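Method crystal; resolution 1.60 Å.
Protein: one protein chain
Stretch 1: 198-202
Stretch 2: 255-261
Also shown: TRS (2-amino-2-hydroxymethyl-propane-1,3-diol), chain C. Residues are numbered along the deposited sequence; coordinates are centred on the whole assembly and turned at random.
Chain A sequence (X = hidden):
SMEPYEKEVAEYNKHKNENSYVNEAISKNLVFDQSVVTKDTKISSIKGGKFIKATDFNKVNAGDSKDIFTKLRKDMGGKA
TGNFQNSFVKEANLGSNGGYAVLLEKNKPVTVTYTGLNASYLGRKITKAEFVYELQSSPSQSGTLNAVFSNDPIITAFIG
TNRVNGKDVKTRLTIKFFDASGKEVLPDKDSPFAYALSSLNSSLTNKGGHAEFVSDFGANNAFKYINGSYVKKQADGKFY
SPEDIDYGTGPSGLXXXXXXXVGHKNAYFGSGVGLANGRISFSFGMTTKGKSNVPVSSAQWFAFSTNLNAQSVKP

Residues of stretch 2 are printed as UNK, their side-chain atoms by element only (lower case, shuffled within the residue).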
ATOM      1  N   SER A 198       6.163  -0.738  -3.374  1.00 40.39           N
ATOM      2  CA  SER A 198       6.450   0.004  -4.587  1.00 43.70           C
ATOM      3  C   SER A 198       5.702   1.322  -4.629  1.00 32.67           C
ATOM      4  O   SER A 198       4.836   1.604  -3.790  1.00 36.53           O
ATOM      5  CB  SER A 198       6.100  -0.818  -5.833  1.00 44.86           C
ATOM      6  OG  SER A 198       7.008  -1.908  -5.918  1.00 47.63           O
ATOM      7  N   SER A 199       6.098   2.121  -5.619  1.00 40.89           N
ATOM      8  CA  SER A 199       5.390   3.335  -5.968  1.00 45.79           C
ATOM      9  C   SER A 199       5.227   4.236  -4.742  1.00 32.71           C
ATOM     10  O   SER A 199       4.127   4.750  -4.436  1.00 39.08           O
ATOM     11  CB  SER A 199       4.042   2.972  -6.589  1.00 36.21           C
ATOM     12  OG  SER A 199       3.465   4.064  -7.268  1.00 42.38           O
ATOM     13  N   LEU A 200       6.282   4.376  -3.934  1.00 37.85           N
ATOM     14  CA  LEU A 200       6.129   5.218  -2.737  1.00 34.30           C
ATOM     15  C   LEU A 200       6.644   6.605  -3.106  1.00 45.50           C
ATOM     16  O   LEU A 200       7.802   6.959  -2.861  1.00 44.12           O
ATOM     17  CB  LEU A 200       6.830   4.636  -1.508  1.00 36.41           C
ATOM     18  CG  LEU A 200       6.342   3.235  -1.117  1.00 36.70           C
ATOM     19  CD1 LEU A 200       7.217   2.626  -0.025  1.00 40.42           C
ATOM     20  CD2 LEU A 200       4.882   3.353  -0.659  1.00 34.65           C
ATOM     21  N   ASN A 201       5.779   7.375  -3.764  1.00 38.37           N
ATOM     22  CA  ASN A 201       6.164   8.696  -4.235  1.00 42.93           C
ATOM     23  C   ASN A 201       6.172   9.699  -3.078  1.00 46.57           C
ATOM     24  O   ASN A 201       5.521   9.517  -2.045  1.00 40.12           O
ATOM     25  CB  ASN A 201       5.199   9.222  -5.297  1.00 39.86           C
ATOM     26  CG  ASN A 201       3.750   9.327  -4.776  1.00 37.57           C
ATOM     27  OD1 ASN A 201       3.130   8.318  -4.454  1.00 37.39           O
ATOM     28  ND2 ASN A 201       3.242  10.547  -4.644  1.00 43.43           N
ATOM     29  N   SER A 202       6.875  10.804  -3.293  1.00 54.04           N
ATOM     30  CA  SER A 202       7.018  11.831  -2.276  1.00 43.81           C
ATOM     31  C   SER A 202       7.229  13.186  -2.928  1.00 48.43           C
ATOM     32  O   SER A 202       7.983  13.314  -3.902  1.00 52.96           O
ATOM     33  CB  SER A 202       8.186  11.546  -1.342  1.00 53.47           C
ATOM     34  OG  SER A 202       8.322  12.620  -0.436  1.00 54.75           O
ATOM     35  N   UNK A 255      11.073  14.108 -11.366  1.00 63.32           N
ATOM     36  CA  UNK A 255       9.629  14.275 -11.462  1.00 61.49           C
ATOM     37  C   UNK A 255       8.939  12.911 -11.486  1.00 48.83           C
ATOM     38  O   UNK A 255       9.538  11.888 -11.839  1.00 49.53           O
ATOM     39  n   UNK A 255       9.958  17.946 -15.816  1.00 83.99           N
ATOM     40  c   UNK A 255       9.056  17.501 -14.707  1.00 84.73           C
ATOM     41  c   UNK A 255       9.060  16.572 -12.416  1.00 76.99           C
ATOM     42  c   UNK A 255       9.232  15.087 -12.700  1.00 68.13           C
ATOM     43  c   UNK A 255       9.809  17.410 -13.396  1.00 80.20           C
ATOM     44  N   UNK A 256       7.663  12.896 -11.074  1.00 48.64           N
ATOM     45  CA  UNK A 256       6.949  11.632 -10.993  1.00 45.53           C
ATOM     46  C   UNK A 256       7.005  10.856 -12.296  1.00 47.95           C
ATOM     47  O   UNK A 256       7.160   9.632 -12.281  1.00 50.07           O
ATOM     48  n   UNK A 256       4.994  10.286  -8.879  1.00 41.16           N
ATOM     49  c   UNK A 256       4.808  10.609 -10.136  1.00 45.84           C
ATOM     50  c   UNK A 256       5.494  11.877 -10.600  1.00 47.97           C
ATOM     51  o   UNK A 256       4.198   9.887 -10.922  1.00 51.36           O
ATOM     52  N   UNK A 257       6.855  11.548 -13.431  1.00 49.20           N
ATOM     53  CA  UNK A 257       6.914  10.865 -14.720  1.00 57.93           C
ATOM     54  C   UNK A 257       8.290  10.253 -14.999  1.00 55.40           C
ATOM     55  O   UNK A 257       8.393   9.395 -15.878  1.00 56.63           O
ATOM     56  c   UNK A 257       6.503  11.825 -15.848  1.00 51.98           C
ATOM     57  o   UNK A 257       7.355  12.966 -15.936  1.00 64.05           O
ATOM     58  N   UNK A 258       9.335  10.623 -14.249  1.00 55.81           N
ATOM     59  CA  UNK A 258      10.662  10.058 -14.492  1.00 56.90           C
ATOM     60  C   UNK A 258      10.857   8.661 -13.920  1.00 55.33           C
ATOM     61  O   UNK A 258      11.893   8.052 -14.211  1.00 59.79           O
ATOM     62  o   UNK A 258      11.905  12.303 -15.843  1.00 67.31           O
ATOM     63  c   UNK A 258      11.920  12.251 -14.589  1.00 59.86           C
ATOM     64  o   UNK A 258      12.111  13.241 -13.853  1.00 56.61           O
ATOM     65  c   UNK A 258      11.774  10.935 -13.903  1.00 57.30           C
ATOM     66  N   UNK A 259       9.934   8.149 -13.090  1.00 48.74           N
ATOM     67  CA  UNK A 259      10.154   6.858 -12.434  1.00 50.00           C
ATOM     68  C   UNK A 259       8.855   6.146 -12.039  1.00 52.04           C
ATOM     69  O   UNK A 259       8.799   4.915 -12.073  1.00 50.56           O
ATOM     70  c   UNK A 259       8.243   8.511  -7.289  1.00 48.71           C
ATOM     71  c   UNK A 259       7.863   7.258  -6.879  1.00 47.28           C
ATOM     72  c   UNK A 259       8.294   6.110  -7.549  1.00 45.01           C
ATOM     73  n   UNK A 259       9.612   9.709  -9.019  1.00 47.85           N
ATOM     74  c   UNK A 259       9.167   6.209  -8.666  1.00 44.67           C
ATOM     75  c   UNK A 259       9.542   7.470  -9.103  1.00 46.31           C
ATOM     76  c   UNK A 259      11.033   7.067 -11.183  1.00 50.59           C
ATOM     77  c   UNK A 259      10.372   7.927 -10.171  1.00 45.45           C
ATOM     78  c   UNK A 259       9.091   8.603  -8.401  1.00 51.83           C
ATOM     79  c   UNK A 259      10.381   9.287 -10.095  1.00 47.87           C
ATOM     80  N   UNK A 260       7.813   6.905 -11.668  1.00 49.98           N
ATOM     81  CA  UNK A 260       6.640   6.348 -10.962  1.00 51.74           C
ATOM     82  C   UNK A 260       5.640   5.812 -11.982  1.00 51.93           C
ATOM     83  O   UNK A 260       4.607   6.403 -12.294  1.00 51.52           O
ATOM     84  c   UNK A 260       4.970   6.755  -9.092  1.00 48.39           C
ATOM     85  c   UNK A 260       6.006   7.382 -10.051  1.00 43.20           C
ATOM     86  o   UNK A 260       4.368   7.519  -8.303  1.00 50.88           O
ATOM     87  o   UNK A 260       4.791   5.502  -9.124  1.00 45.23           O
ATOM     88  N   UNK A 261       6.004   4.678 -12.538  1.00 53.38           N
ATOM     89  CA  UNK A 261       5.126   3.937 -13.415  1.00 53.32           C
ATOM     90  C   UNK A 261       5.481   2.480 -13.200  1.00 58.40           C
ATOM     91  O   UNK A 261       6.643   2.150 -12.958  1.00 60.01           O
ATOM     92  c   UNK A 261       5.300   4.340 -14.878  1.00 49.23           C
TER
HETATM   93  C   TRS C 602       0.738   6.246  -6.322  1.00 29.80           C
HETATM   94  C1  TRS C 602       1.293   6.842  -7.648  1.00 29.22           C
HETATM   95  C2  TRS C 602       0.127   4.857  -6.538  1.00 40.30           C
HETATM   96  C3  TRS C 602      -0.320   7.203  -5.712  1.00 34.74           C
HETATM   97  N   TRS C 602       1.886   6.076  -5.449  1.00 34.33           N
HETATM   98  O1  TRS C 602       1.985   8.011  -7.220  1.00 40.13           O
HETATM   99  O2  TRS C 602       1.028   4.001  -7.192  1.00 45.21           O
HETATM  100  O3  TRS C 602      -0.975   6.457  -4.656  1.00 34.46           O

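Position 255 carries four carbons in a row ending in a nitrogen. The chain is unbranched and exposed, and it is out of reach of stretch 1. A linear chain of four carbons and a terminal nitrogen is lysine, K255.

Position 256 has two side-chain carbons, the second bearing one oxygen and one nitrogen. Its CA-to-CB bond points sideways, but the end of the side chain comes nearer to stretch 1, close to the CB of N201. The group is a carboxamide one carbon from CA, so the residue is asparagine, N256. N256 ND2 lies 3.7 Å from N201 CB, a packing contact.

Position 257 has one carbon followed by one oxygen. It is exposed and touches nothing on stretch 1. A single hydroxymethyl group makes it serine, S257.

Position 258 has two carbons, the second carrying two oxygens. It is out of reach of stretch 1. This short carboxylate identifies aspartate, D258. It turns back on its own loop instead: K255 N donates to D258 OD2 at 2.8 Å. The backbone bond from D258 N to K255 O, 2.7 Å, closes the same turn.

Position 259 has one carbon leading into fused five- and six-membered rings. The rings hold eight carbons and one nitrogen, the nitrogen in the five-membered ring. CA-to-CB points sideways, yet the far edge of the six-membered ring meets the backbone of S199, L200 and N201. This is an indole, so the residue is tryptophan, W259. W259 CH2 is 3.5 Å from N201 CA and 4.0 Å from L200 C. W259 CZ3 is 4.3 Å from S199 CA. All three partner atoms lie at the ring edge, near its plane. The indole nitrogen, NE1, takes no part in this contact and is hydrogen-bonded elsewhere in the structure.

Position 260 has two carbons, the second carrying two oxygens, and its CA-to-CB bond points toward stretch 1. One oxygen lies against S199 OG, the other near N201 CB. It is a second short carboxylate, aspartate D260. S199 OG donates a hydrogen bond to D260 OD1 at 2.7 Å. The other oxygen, D260 OD2, accepts from N256 ND2 at 2.9 Å and packs 3.6 Å from N201 CB.

Position 261 has a single side-chain carbon, pointing away from stretch 1. It makes no contact across the stretches. It is alanine, A261.

The contact is small, burying 192 Å² in total, and combines one polar bond with edge-on packing. The S199 to D260 hydrogen bond is the only one between the stretches. Beside it, the W259 ring edge abuts the backbone of S199, L200 and N201. N256 ND2 also holds the carboxylate through D260 OD2, and a backbone bond from D260 N to N256 O, 2.9 Å, ties the same two residues together. A bound TRS molecule, probably from the crystallisation liquor, bridges both stretches. TRS O1 donates to D260 OD2 at 2.7 Å, and TRS N donates to N201 OD1 at 2.8 Å. TRS O2 donates to S199 OG at a very short 2.4 Å.

Stretch 2 (255-261) KNSDWDA
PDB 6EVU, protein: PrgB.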